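CYCLIN domain-containing protein (Chaetomium thermophilum, PDB 6Z3U) probably serves as the cyclin H-type regulatory subunit of the CDK-activating kinase (CAK) complex, supporting activity of its cyclin-dependent kinase partner. Local coordinates at residues A[112-120]-A[225-233]; A[195-204]-A[251-259]. All blocks are in the same frame, centred on the assembly; numbering follows the deposited sequence.

Interaction 1: residues A[112-120]-A[225-233]; sequences ATAATFFKR and PLITDAYFH
Lys119 covers more of this contact than any other residue of its helix, lying against the end of helix 224-227. Its chain leaves the backbone with CG anti to the carbonyl carbon (chi1 -66°) and then bends at the third and fourth torsions, which turns the ammonium group toward the carbonyls there. Lys119 NZ comes 3.4 Å from Ile227 O, a weak hydrogen bond. Carbonyls at a helix C-terminus probably offer the ammonium group a favourable electrostatic environment. The apolar packing lies one to two turns earlier, where Leu226 reaches across with CD2 3.9 Å from Ala112 CB while its CB faces Ala115. Beside it, the Thr116 and Tyr231 side chains cross at about a right angle, with Thr116 OG1 3.7 Å from Tyr231 CE2. Thr116 OG1 is already committed to its own helix, donating to Ala112 O at 2.7 Å, and the Tyr231 hydroxyl is taken up by His187. Phe232 offers its ring edge to Lys119 CB and Arg120 CG. Packing thins toward the partly exposed turn at Thr228 and Asp229: there Lys119 NZ stays 4.4 Å from Asp229 OD1, beyond a salt bridge, and the carboxylate is bridged instead by Arg32. Such a buried seam, joining the Cyclin-like region to the cyclin C-terminal region, is consistent with the tandem cyclin fold.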
ATOM      1  N   ALA A 112      -4.116 -10.755  -8.620  1.00 33.74           N
ATOM      2  CA  ALA A 112      -4.867  -9.634  -9.170  1.00 35.31           C
ATOM      3  C   ALA A 112      -3.983  -8.405  -9.340  1.00 40.29           C
ATOM      4  O   ALA A 112      -4.125  -7.661 -10.317  1.00 39.29           O
ATOM      5  CB  ALA A 112      -6.062  -9.320  -8.270  1.00 39.89           C
ATOM      6  N   THR A 113      -3.065  -8.173  -8.397  1.00 43.55           N
ATOM      7  CA  THR A 113      -2.165  -7.030  -8.512  1.00 31.67           C
ATOM      8  C   THR A 113      -1.165  -7.225  -9.644  1.00 34.84           C
ATOM      9  O   THR A 113      -0.908  -6.297 -10.420  1.00 34.03           O
ATOM     10  CB  THR A 113      -1.433  -6.806  -7.191  1.00 32.26           C
ATOM     11  OG1 THR A 113      -2.366  -6.372  -6.195  1.00 43.17           O
ATOM     12  CG2 THR A 113      -0.345  -5.755  -7.356  1.00 42.13           C
ATOM     13  N   ALA A 114      -0.583  -8.421  -9.747  1.00 35.47           N
ATOM     14  CA  ALA A 114       0.353  -8.699 -10.832  1.00 30.44           C
ATOM     15  C   ALA A 114      -0.326  -8.551 -12.186  1.00 32.59           C
ATOM     16  O   ALA A 114       0.229  -7.946 -13.111  1.00 34.31           O
ATOM     17  CB  ALA A 114       0.938 -10.102 -10.671  1.00 30.25           C
ATOM     18  N   ALA A 115      -1.529  -9.110 -12.327  1.00 38.11           N
ATOM     19  CA  ALA A 115      -2.253  -8.989 -13.587  1.00 34.49           C
ATOM     20  C   ALA A 115      -2.547  -7.530 -13.916  1.00 36.19           C
ATOM     21  O   ALA A 115      -2.390  -7.102 -15.065  1.00 38.77           O
ATOM     22  CB  ALA A 115      -3.551  -9.793 -13.523  1.00 36.67           C
ATOM     23  N   THR A 116      -2.965  -6.749 -12.915  1.00 38.15           N
ATOM     24  CA  THR A 116      -3.279  -5.344 -13.154  1.00 34.82           C
ATOM     25  C   THR A 116      -2.038  -4.561 -13.566  1.00 40.73           C
ATOM     26  O   THR A 116      -2.094  -3.733 -14.482  1.00 45.02           O
ATOM     27  CB  THR A 116      -3.915  -4.727 -11.907  1.00 35.41           C
ATOM     28  OG1 THR A 116      -5.118  -5.436 -11.582  1.00 35.65           O
ATOM     29  CG2 THR A 116      -4.244  -3.260 -12.144  1.00 40.32           C
ATOM     30  N   PHE A 117      -0.906  -4.802 -12.896  1.00 38.73           N
ATOM     31  CA  PHE A 117       0.346  -4.191 -13.329  1.00 39.69           C
ATOM     32  C   PHE A 117       0.653  -4.545 -14.781  1.00 39.12           C
ATOM     33  O   PHE A 117       1.135  -3.704 -15.548  1.00 42.05           O
ATOM     34  CB  PHE A 117       1.502  -4.635 -12.430  1.00 34.70           C
ATOM     35  CG  PHE A 117       1.486  -4.029 -11.052  1.00 29.62           C
ATOM     36  CD1 PHE A 117       0.608  -3.007 -10.723  1.00 41.47           C
ATOM     37  CD2 PHE A 117       2.367  -4.481 -10.083  1.00 32.10           C
ATOM     38  CE1 PHE A 117       0.605  -2.456  -9.456  1.00 36.84           C
ATOM     39  CE2 PHE A 117       2.371  -3.933  -8.814  1.00 39.46           C
ATOM     40  CZ  PHE A 117       1.488  -2.920  -8.500  1.00 38.92           C
ATOM     41  N   PHE A 118       0.390  -5.794 -15.172  1.00 41.52           N
ATOM     42  CA  PHE A 118       0.643  -6.206 -16.548  1.00 37.46           C
ATOM     43  C   PHE A 118      -0.239  -5.427 -17.517  1.00 40.88           C
ATOM     44  O   PHE A 118       0.244  -4.900 -18.525  1.00 43.09           O
ATOM     45  CB  PHE A 118       0.422  -7.714 -16.684  1.00 34.64           C
ATOM     46  CG  PHE A 118       0.792  -8.263 -18.033  1.00 44.46           C
ATOM     47  CD1 PHE A 118       2.101  -8.615 -18.317  1.00 35.24           C
ATOM     48  CD2 PHE A 118      -0.174  -8.455 -19.007  1.00 48.62           C
ATOM     49  CE1 PHE A 118       2.442  -9.123 -19.552  1.00 38.80           C
ATOM     50  CE2 PHE A 118       0.161  -8.968 -20.243  1.00 38.56           C
ATOM     51  CZ  PHE A 118       1.471  -9.303 -20.516  1.00 44.91           C
ATOM     52  N   LYS A 119      -1.537  -5.330 -17.218  1.00 43.44           N
ATOM     53  CA  LYS A 119      -2.440  -4.590 -18.095  1.00 44.78           C
ATOM     54  C   LYS A 119      -2.087  -3.110 -18.127  1.00 42.52           C
ATOM     55  O   LYS A 119      -2.146  -2.470 -19.183  1.00 44.40           O
ATOM     56  CB  LYS A 119      -3.890  -4.769 -17.642  1.00 45.36           C
ATOM     57  CG  LYS A 119      -4.427  -6.181 -17.766  1.00 40.22           C
ATOM     58  CD  LYS A 119      -5.876  -6.259 -17.297  1.00 40.65           C
ATOM     59  CE  LYS A 119      -6.858  -6.149 -18.457  1.00 48.24           C
ATOM     60  NZ  LYS A 119      -6.607  -7.146 -19.539  1.00 63.10           N
ATOM     61  N   ARG A 120      -1.717  -2.550 -16.976  1.00 40.11           N
ATOM     62  CA  ARG A 120      -1.353  -1.140 -16.931  1.00 45.77           C
ATOM     63  C   ARG A 120      -0.043  -0.876 -17.658  1.00 49.63           C
ATOM     64  O   ARG A 120       0.121   0.186 -18.270  1.00 52.90           O
ATOM     65  CB  ARG A 120      -1.252  -0.680 -15.477  1.00 43.19           C
ATOM     66  CG  ARG A 120      -2.583  -0.612 -14.749  1.00 36.32           C
ATOM     67  CD  ARG A 120      -2.380  -0.134 -13.327  1.00 41.98           C
ATOM     68  NE  ARG A 120      -3.625  -0.070 -12.575  1.00 45.90           N
ATOM     69  CZ  ARG A 120      -3.716   0.374 -11.327  1.00 47.10           C
ATOM     70  NH1 ARG A 120      -2.630   0.791 -10.689  1.00 38.80           N
ATOM     71  NH2 ARG A 120      -4.892   0.401 -10.717  1.00 56.24           N
ATOM     72  N   PRO A 225     -12.860 -10.092 -14.202  1.00 53.08           N
ATOM     73  CA  PRO A 225     -12.463  -8.678 -14.266  1.00 57.50           C
ATOM     74  C   PRO A 225     -10.969  -8.463 -14.440  1.00 58.13           C
ATOM     75  O   PRO A 225     -10.548  -7.321 -14.679  1.00 39.86           O
ATOM     76  CB  PRO A 225     -12.949  -8.129 -12.920  1.00 54.74           C
ATOM     77  CG  PRO A 225     -12.783  -9.288 -11.988  1.00 40.95           C
ATOM     78  CD  PRO A 225     -13.050 -10.540 -12.808  1.00 48.85           C
ATOM     79  N   LEU A 226     -10.160  -9.516 -14.335  1.00 60.45           N
ATOM     80  CA  LEU A 226      -8.725  -9.416 -14.557  1.00 53.69           C
ATOM     81  C   LEU A 226      -8.355  -9.591 -16.022  1.00 57.92           C
ATOM     82  O   LEU A 226      -7.333  -9.056 -16.467  1.00 51.49           O
ATOM     83  CB  LEU A 226      -7.994 -10.469 -13.721  1.00 39.58           C
ATOM     84  CG  LEU A 226      -8.315 -10.459 -12.225  1.00 38.55           C
ATOM     85  CD1 LEU A 226      -7.567 -11.580 -11.519  1.00 44.49           C
ATOM     86  CD2 LEU A 226      -7.988  -9.115 -11.600  1.00 46.80           C
ATOM     87  N   ILE A 227      -9.170 -10.328 -16.780  1.00 65.78           N
ATOM     88  CA  ILE A 227      -8.915 -10.535 -18.200  1.00 64.08           C
ATOM     89  C   ILE A 227      -9.587  -9.475 -19.064  1.00 61.91           C
ATOM     90  O   ILE A 227      -9.188  -9.287 -20.222  1.00 60.95           O
ATOM     91  CB  ILE A 227      -9.384 -11.936 -18.627  1.00 64.86           C
ATOM     92  CG1 ILE A 227      -8.675 -13.015 -17.802  1.00 74.55           C
ATOM     93  CG2 ILE A 227      -9.123 -12.170 -20.103  1.00 65.16           C
ATOM     94  CD1 ILE A 227      -7.155 -12.982 -17.897  1.00 76.34           C
ATOM     95  N   THR A 228     -10.590  -8.780 -18.538  1.00 55.31           N
ATOM     96  CA  THR A 228     -11.295  -7.720 -19.239  1.00 56.16           C
ATOM     97  C   THR A 228     -10.886  -6.370 -18.653  1.00 57.28           C
ATOM     98  O   THR A 228     -10.095  -6.288 -17.709  1.00 69.27           O
ATOM     99  CB  THR A 228     -12.807  -7.932 -19.147  1.00 58.49           C
ATOM    100  OG1 THR A 228     -13.467  -7.125 -20.132  1.00 69.12           O
ATOM    101  CG2 THR A 228     -13.319  -7.559 -17.761  1.00 55.92           C
ATOM    102  N   ASP A 229     -11.441  -5.296 -19.222  1.00 59.19           N
ATOM    103  CA  ASP A 229     -11.139  -3.936 -18.787  1.00 58.32           C
ATOM    104  C   ASP A 229     -12.020  -3.472 -17.630  1.00 60.02           C
ATOM    105  O   ASP A 229     -12.305  -2.272 -17.518  1.00 62.19           O
ATOM    106  CB  ASP A 229     -11.269  -2.971 -19.968  1.00 56.13           C
ATOM    107  CG  ASP A 229     -10.275  -3.266 -21.071  1.00 54.72           C
ATOM    108  OD1 ASP A 229      -9.252  -3.928 -20.793  1.00 44.47           O
ATOM    109  OD2 ASP A 229     -10.514  -2.830 -22.216  1.00 56.30           O
ATOM    110  N   ALA A 230     -12.452  -4.386 -16.761  1.00 63.53           N
ATOM    111  CA  ALA A 230     -13.374  -4.014 -15.693  1.00 62.09           C
ATOM    112  C   ALA A 230     -12.765  -2.968 -14.765  1.00 59.32           C
ATOM    113  O   ALA A 230     -13.430  -1.990 -14.401  1.00 58.55           O
ATOM    114  CB  ALA A 230     -13.784  -5.257 -14.901  1.00 61.80           C
ATOM    115  N   TYR A 231     -11.503  -3.151 -14.371  1.00 54.18           N
ATOM    116  CA  TYR A 231     -10.895  -2.246 -13.400  1.00 49.40           C
ATOM    117  C   TYR A 231     -10.847  -0.812 -13.910  1.00 51.90           C
ATOM    118  O   TYR A 231     -10.934   0.131 -13.114  1.00 49.40           O
ATOM    119  CB  TYR A 231      -9.483  -2.720 -13.050  1.00 48.11           C
ATOM    120  CG  TYR A 231      -9.427  -3.818 -12.012  1.00 44.20           C
ATOM    121  CD1 TYR A 231     -10.299  -4.896 -12.063  1.00 47.87           C
ATOM    122  CD2 TYR A 231      -8.489  -3.781 -10.990  1.00 43.03           C
ATOM    123  CE1 TYR A 231     -10.247  -5.901 -11.117  1.00 40.54           C
ATOM    124  CE2 TYR A 231      -8.428  -4.784 -10.041  1.00 45.07           C
ATOM    125  CZ  TYR A 231      -9.307  -5.842 -10.111  1.00 41.08           C
ATOM    126  OH  TYR A 231      -9.251  -6.840  -9.169  1.00 45.36           O
ATOM    127  N   PHE A 232     -10.721  -0.622 -15.225  1.00 54.87           N
ATOM    128  CA  PHE A 232     -10.538   0.715 -15.771  1.00 56.95           C
ATOM    129  C   PHE A 232     -11.825   1.531 -15.798  1.00 57.66           C
ATOM    130  O   PHE A 232     -11.758   2.765 -15.817  1.00 58.88           O
ATOM    131  CB  PHE A 232      -9.975   0.641 -17.195  1.00 54.39           C
ATOM    132  CG  PHE A 232      -8.648  -0.055 -17.292  1.00 47.60           C
ATOM    133  CD1 PHE A 232      -7.544   0.424 -16.607  1.00 44.67           C
ATOM    134  CD2 PHE A 232      -8.500  -1.178 -18.088  1.00 39.90           C
ATOM    135  CE1 PHE A 232      -6.323  -0.216 -16.702  1.00 38.57           C
ATOM    136  CE2 PHE A 232      -7.284  -1.818 -18.186  1.00 39.15           C
ATOM    137  CZ  PHE A 232      -6.194  -1.336 -17.494  1.00 37.63           C
ATOM    138  N   HIS A 233     -12.987   0.877 -15.794  1.00 61.76           N
ATOM    139  CA  HIS A 233     -14.259   1.567 -15.934  1.00 61.87           C
ATOM    140  C   HIS A 233     -15.175   1.435 -14.728  1.00 61.18           C
ATOM    141  O   HIS A 233     -16.205   2.116 -14.685  1.00 54.22           O
ATOM    142  CB  HIS A 233     -15.003   1.050 -17.175  1.00 65.49           C
ATOM    143  CG  HIS A 233     -14.137   0.940 -18.391  1.00 57.82           C
ATOM    144  ND1 HIS A 233     -13.464   2.016 -18.924  1.00 52.53           N
ATOM    145  CD2 HIS A 233     -13.832  -0.122 -19.174  1.00 64.11           C
ATOM    146  CE1 HIS A 233     -12.781   1.624 -19.985  1.00 63.41           C
ATOM    147  NE2 HIS A 233     -12.988   0.331 -20.158  1.00 64.47           N
TER

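Interaction 2: residues A[195-204]-A[251-259]; sequences AIMELSTLPD and LAERLIQDT
Helices 195-200 and 251-259 run steeply across each other, their axes 76° apart and 10.6 Å away at closest approach, with Leu199 and Leu255 as the nearest pair of backbones. Leu255 fills the crossing with both methyl branches: CG stands anti to the backbone N (chi1 -158°), CD2 lies 3.8 Å from Ala195 CB, and CD1 is directed at the aliphatic part of Glu198. Leu199 sits between turns of the opposite helix: Leu199 CG lies against Leu255 CD1, and Leu199 CD1 is 4.1 Å from Leu251 CB. The carboxylate of Glu198 serves another purpose, forming a salt bridge with Arg19 of the chain of the RING-type domain-containing protein, so that the methylenes of one side chain pack within the cyclin while its charge joins two subunits. Both helices belong to the all-helical C-terminal cyclin domain, and helix 207-221 adds Leu210 against Leu199 and Ala213 against Leu251. Farther along the chain, from Leu202 to Asp204, the chemistry turns polar. Leu202 lays CD2 over one face of the Arg254 guanidinium, 3.1 Å above its plane. At the edge of that group, NH2 and NH1 of Arg254 both grip the single atom Asp204 OD2, at 2.9 and 3.0 Å, and OD2 lies almost in the guanidinium plane; the Asp204 carboxylate is turned 59° from it. Arg254 NE meanwhile bridges to Asp258 OD2 at 3.3 Å, one turn further along its own helix, so acidic partners on two edges restrict rotation of the guanidinium beneath the Leu202 methyl.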
ATOM      1  N   ALA A 195     -19.816  -7.814   1.590  1.00 61.80           N
ATOM      2  CA  ALA A 195     -21.195  -7.779   1.117  1.00 59.77           C
ATOM      3  C   ALA A 195     -21.999  -8.970   1.619  1.00 62.94           C
ATOM      4  O   ALA A 195     -23.213  -8.851   1.821  1.00 72.60           O
ATOM      5  CB  ALA A 195     -21.222  -7.733  -0.411  1.00 55.25           C
ATOM      6  N   ILE A 196     -21.352 -10.118   1.829  1.00 65.30           N
ATOM      7  CA  ILE A 196     -22.070 -11.290   2.318  1.00 67.27           C
ATOM      8  C   ILE A 196     -22.560 -11.068   3.744  1.00 72.86           C
ATOM      9  O   ILE A 196     -23.666 -11.485   4.106  1.00 74.14           O
ATOM     10  CB  ILE A 196     -21.179 -12.543   2.222  1.00 62.72           C
ATOM     11  CG1 ILE A 196     -20.895 -12.891   0.758  1.00 60.27           C
ATOM     12  CG2 ILE A 196     -21.829 -13.719   2.941  1.00 62.37           C
ATOM     13  CD1 ILE A 196     -22.122 -13.304  -0.037  1.00 62.95           C
ATOM     14  N   MET A 197     -21.748 -10.415   4.579  1.00 69.76           N
ATOM     15  CA  MET A 197     -22.159 -10.182   5.958  1.00 62.17           C
ATOM     16  C   MET A 197     -23.389  -9.284   6.027  1.00 72.97           C
ATOM     17  O   MET A 197     -24.294  -9.523   6.835  1.00 77.57           O
ATOM     18  CB  MET A 197     -21.001  -9.595   6.763  1.00 60.69           C
ATOM     19  CG  MET A 197     -19.879 -10.595   6.990  1.00 59.77           C
ATOM     20  SD  MET A 197     -18.454  -9.930   7.866  1.00 57.99           S
ATOM     21  CE  MET A 197     -17.782  -8.795   6.658  1.00 55.60           C
ATOM     22  N   GLU A 198     -23.443  -8.244   5.191  1.00 68.04           N
ATOM     23  CA  GLU A 198     -24.628  -7.391   5.173  1.00 70.67           C
ATOM     24  C   GLU A 198     -25.869  -8.192   4.798  1.00 76.46           C
ATOM     25  O   GLU A 198     -26.963  -7.938   5.319  1.00 76.02           O
ATOM     26  CB  GLU A 198     -24.423  -6.224   4.205  1.00 69.06           C
ATOM     27  CG  GLU A 198     -25.630  -5.301   4.077  1.00 84.02           C
ATOM     28  CD  GLU A 198     -26.045  -4.681   5.398  1.00 93.34           C
ATOM     29  OE1 GLU A 198     -25.155  -4.256   6.164  1.00 85.65           O
ATOM     30  OE2 GLU A 198     -27.265  -4.622   5.669  1.00 95.82           O
ATOM     31  N   LEU A 199     -25.721  -9.168   3.897  1.00 80.15           N
ATOM     32  CA  LEU A 199     -26.848 -10.020   3.532  1.00 71.92           C
ATOM     33  C   LEU A 199     -27.191 -11.003   4.644  1.00 76.99           C
ATOM     34  O   LEU A 199     -28.367 -11.335   4.836  1.00 74.63           O
ATOM     35  CB  LEU A 199     -26.541 -10.778   2.240  1.00 73.28           C
ATOM     36  CG  LEU A 199     -26.524  -9.957   0.951  1.00 75.75           C
ATOM     37  CD1 LEU A 199     -25.743 -10.683  -0.134  1.00 72.97           C
ATOM     38  CD2 LEU A 199     -27.947  -9.681   0.488  1.00 75.59           C
ATOM     39  N   SER A 200     -26.187 -11.473   5.388  1.00 79.65           N
ATOM     40  CA  SER A 200     -26.443 -12.426   6.461  1.00 71.52           C
ATOM     41  C   SER A 200     -27.362 -11.854   7.530  1.00 85.00           C
ATOM     42  O   SER A 200     -27.970 -12.621   8.285  1.00 76.90           O
ATOM     43  CB  SER A 200     -25.122 -12.863   7.094  1.00 70.12           C
ATOM     44  OG  SER A 200     -24.315 -13.558   6.160  1.00 68.52           O
ATOM     45  N   THR A 201     -27.482 -10.527   7.611  1.00 91.12           N
ATOM     46  CA  THR A 201     -28.361  -9.908   8.595  1.00 88.24           C
ATOM     47  C   THR A 201     -29.831 -10.017   8.213  1.00 82.85           C
ATOM     48  O   THR A 201     -30.696  -9.868   9.083  1.00 88.60           O
ATOM     49  CB  THR A 201     -27.989  -8.433   8.784  1.00 80.87           C
ATOM     50  OG1 THR A 201     -28.314  -7.693   7.600  1.00 78.72           O
ATOM     51  CG2 THR A 201     -26.500  -8.289   9.075  1.00 74.54           C
ATOM     52  N   LEU A 202     -30.131 -10.267   6.944  1.00 84.32           N
ATOM     53  CA  LEU A 202     -31.519 -10.433   6.521  1.00 91.62           C
ATOM     54  C   LEU A 202     -32.035 -11.795   6.976  1.00 94.19           C
ATOM     55  O   LEU A 202     -31.350 -12.806   6.784  1.00 96.15           O
ATOM     56  CB  LEU A 202     -31.623 -10.303   5.002  1.00 91.31           C
ATOM     57  CG  LEU A 202     -31.666  -8.885   4.424  1.00 82.50           C
ATOM     58  CD1 LEU A 202     -30.559  -8.008   4.986  1.00 80.28           C
ATOM     59  CD2 LEU A 202     -31.572  -8.940   2.906  1.00 89.69           C
ATOM     60  N   PRO A 203     -33.227 -11.869   7.591  1.00103.44           N
ATOM     61  CA  PRO A 203     -33.728 -13.169   8.061  1.00101.31           C
ATOM     62  C   PRO A 203     -34.340 -14.035   6.969  1.00 91.72           C
ATOM     63  O   PRO A 203     -34.355 -15.265   7.084  1.00 91.23           O
ATOM     64  CB  PRO A 203     -34.786 -12.774   9.101  1.00 91.85           C
ATOM     65  CG  PRO A 203     -35.281 -11.451   8.631  1.00 91.02           C
ATOM     66  CD  PRO A 203     -34.099 -10.756   8.011  1.00 86.95           C
ATOM     67  N   ASP A 204     -34.847 -13.409   5.903  1.00100.83           N
ATOM     68  CA  ASP A 204     -35.483 -14.175   4.835  1.00101.19           C
ATOM     69  C   ASP A 204     -34.462 -14.917   3.976  1.00114.29           C
ATOM     70  O   ASP A 204     -34.775 -15.983   3.433  1.00102.77           O
ATOM     71  CB  ASP A 204     -36.358 -13.265   3.964  1.00 99.68           C
ATOM     72  CG  ASP A 204     -35.728 -11.911   3.698  1.00103.57           C
ATOM     73  OD1 ASP A 204     -34.734 -11.570   4.372  1.00112.70           O
ATOM     74  OD2 ASP A 204     -36.233 -11.184   2.816  1.00106.74           O
ATOM     75  N   LEU A 251     -29.780 -11.618  -4.896  1.00 79.19           N
ATOM     76  CA  LEU A 251     -29.033 -11.068  -3.769  1.00 74.94           C
ATOM     77  C   LEU A 251     -28.461  -9.695  -4.101  1.00 73.23           C
ATOM     78  O   LEU A 251     -28.500  -8.782  -3.268  1.00 73.08           O
ATOM     79  CB  LEU A 251     -27.913 -12.028  -3.369  1.00 72.59           C
ATOM     80  CG  LEU A 251     -28.339 -13.390  -2.820  1.00 74.08           C
ATOM     81  CD1 LEU A 251     -27.117 -14.250  -2.541  1.00 78.12           C
ATOM     82  CD2 LEU A 251     -29.183 -13.237  -1.566  1.00 76.09           C
ATOM     83  N   ALA A 252     -27.929  -9.530  -5.313  1.00 72.05           N
ATOM     84  CA  ALA A 252     -27.333  -8.253  -5.694  1.00 71.72           C
ATOM     85  C   ALA A 252     -28.377  -7.145  -5.715  1.00 72.73           C
ATOM     86  O   ALA A 252     -28.149  -6.049  -5.192  1.00 72.02           O
ATOM     87  CB  ALA A 252     -26.656  -8.379  -7.059  1.00 73.31           C
ATOM     88  N   GLU A 253     -29.533  -7.410  -6.329  1.00 82.14           N
ATOM     89  CA  GLU A 253     -30.597  -6.413  -6.340  1.00 84.15           C
ATOM     90  C   GLU A 253     -31.090  -6.128  -4.928  1.00 81.62           C
ATOM     91  O   GLU A 253     -31.372  -4.977  -4.582  1.00 82.13           O
ATOM     92  CB  GLU A 253     -31.745  -6.889  -7.231  1.00 83.94           C
ATOM     93  CG  GLU A 253     -31.446  -6.782  -8.720  1.00 86.43           C
ATOM     94  CD  GLU A 253     -32.570  -7.317  -9.585  1.00101.42           C
ATOM     95  OE1 GLU A 253     -33.658  -7.602  -9.042  1.00115.80           O
ATOM     96  OE2 GLU A 253     -32.360  -7.459 -10.809  1.00101.99           O
ATOM     97  N   ARG A 254     -31.165  -7.159  -4.085  1.00 80.45           N
ATOM     98  CA  ARG A 254     -31.612  -6.957  -2.711  1.00 80.47           C
ATOM     99  C   ARG A 254     -30.703  -5.980  -1.978  1.00 78.01           C
ATOM    100  O   ARG A 254     -31.173  -5.041  -1.327  1.00 79.43           O
ATOM    101  CB  ARG A 254     -31.656  -8.299  -1.977  1.00 80.82           C
ATOM    102  CG  ARG A 254     -32.065  -8.209  -0.510  1.00 81.95           C
ATOM    103  CD  ARG A 254     -33.349  -7.422  -0.317  1.00 85.27           C
ATOM    104  NE  ARG A 254     -33.825  -7.485   1.062  1.00 86.75           N
ATOM    105  CZ  ARG A 254     -34.523  -8.497   1.571  1.00103.89           C
ATOM    106  NH1 ARG A 254     -34.910  -8.461   2.838  1.00 92.01           N
ATOM    107  NH2 ARG A 254     -34.825  -9.550   0.821  1.00 98.79           N
ATOM    108  N   LEU A 255     -29.389  -6.179  -2.090  1.00 79.26           N
ATOM    109  CA  LEU A 255     -28.447  -5.350  -1.348  1.00 78.94           C
ATOM    110  C   LEU A 255     -28.530  -3.891  -1.787  1.00 75.58           C
ATOM    111  O   LEU A 255     -28.490  -2.981  -0.950  1.00 72.46           O
ATOM    112  CB  LEU A 255     -27.033  -5.900  -1.540  1.00 76.08           C
ATOM    113  CG  LEU A 255     -25.960  -5.550  -0.509  1.00 81.89           C
ATOM    114  CD1 LEU A 255     -26.474  -5.760   0.905  1.00 87.37           C
ATOM    115  CD2 LEU A 255     -24.719  -6.397  -0.754  1.00 64.27           C
ATOM    116  N   ILE A 256     -28.655  -3.650  -3.094  1.00 85.83           N
ATOM    117  CA  ILE A 256     -28.736  -2.282  -3.594  1.00 73.17           C
ATOM    118  C   ILE A 256     -30.046  -1.629  -3.171  1.00 76.35           C
ATOM    119  O   ILE A 256     -30.072  -0.455  -2.785  1.00 81.44           O
ATOM    120  CB  ILE A 256     -28.563  -2.254  -5.125  1.00 72.95           C
ATOM    121  CG1 ILE A 256     -27.204  -2.841  -5.515  1.00 69.85           C
ATOM    122  CG2 ILE A 256     -28.704  -0.829  -5.650  1.00 73.50           C
ATOM    123  CD1 ILE A 256     -27.010  -3.013  -7.005  1.00 69.69           C
ATOM    124  N   GLN A 257     -31.155  -2.372  -3.241  1.00 79.09           N
ATOM    125  CA  GLN A 257     -32.441  -1.801  -2.858  1.00 85.78           C
ATOM    126  C   GLN A 257     -32.442  -1.390  -1.390  1.00 93.90           C
ATOM    127  O   GLN A 257     -32.953  -0.321  -1.035  1.00 85.02           O
ATOM    128  CB  GLN A 257     -33.568  -2.804  -3.116  1.00 88.24           C
ATOM    129  CG  GLN A 257     -33.796  -3.186  -4.574  1.00 91.76           C
ATOM    130  CD  GLN A 257     -34.150  -2.017  -5.467  1.00 93.66           C
ATOM    131  OE1 GLN A 257     -34.762  -1.040  -5.034  1.00 92.73           O
ATOM    132  NE2 GLN A 257     -33.768  -2.119  -6.737  1.00 86.47           N
ATOM    133  N   ASP A 258     -31.865  -2.227  -0.522  1.00102.96           N
ATOM    134  CA  ASP A 258     -31.921  -1.974   0.914  1.00 90.21           C
ATOM    135  C   ASP A 258     -31.204  -0.680   1.283  1.00 87.94           C
ATOM    136  O   ASP A 258     -31.748   0.157   2.013  1.00 89.49           O
ATOM    137  CB  ASP A 258     -31.313  -3.157   1.672  1.00 88.97           C
ATOM    138  CG  ASP A 258     -32.300  -4.294   1.877  1.00 88.94           C
ATOM    139  OD1 ASP A 258     -33.432  -4.211   1.350  1.00 85.28           O
ATOM    140  OD2 ASP A 258     -31.943  -5.270   2.570  1.00 89.22           O
ATOM    141  N   THR A 259     -29.977  -0.496   0.789  1.00 87.86           N
ATOM    142  CA  THR A 259     -29.186   0.656   1.210  1.00 74.81           C
ATOM    143  C   THR A 259     -29.816   1.965   0.750  1.00 90.51           C
ATOM    144  O   THR A 259     -29.785   2.963   1.481  1.00101.28           O
ATOM    145  CB  THR A 259     -27.759   0.539   0.672  1.00 71.06           C
ATOM    146  OG1 THR A 259     -27.781   0.550  -0.760  1.00 71.09           O
ATOM    147  CG2 THR A 259     -27.116  -0.749   1.157  1.00 69.47           C
TER

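The two contacts differ in both place and chemistry. The centre of interaction 1 lies about 3 Å from the centre of the chain and the contact is buried, whereas the centre of interaction 2 is about 30 Å out and that contact only partly buried; their centres are 27 Å apart and they do not touch. Interaction 1 joins helix 108-124 of the Cyclin-like region to helices 224-227 and 230-233 of the C-terminal one, while interaction 2 pairs helices 189-200 and 249-261 within the latter. Each combines leucine packing with a basic side chain, but differently: the buried lysine turns to backbone carbonyls, while the peripheral arginine is held by two carboxylates. Interaction 2 additionally borders the RING-type domain-containing protein.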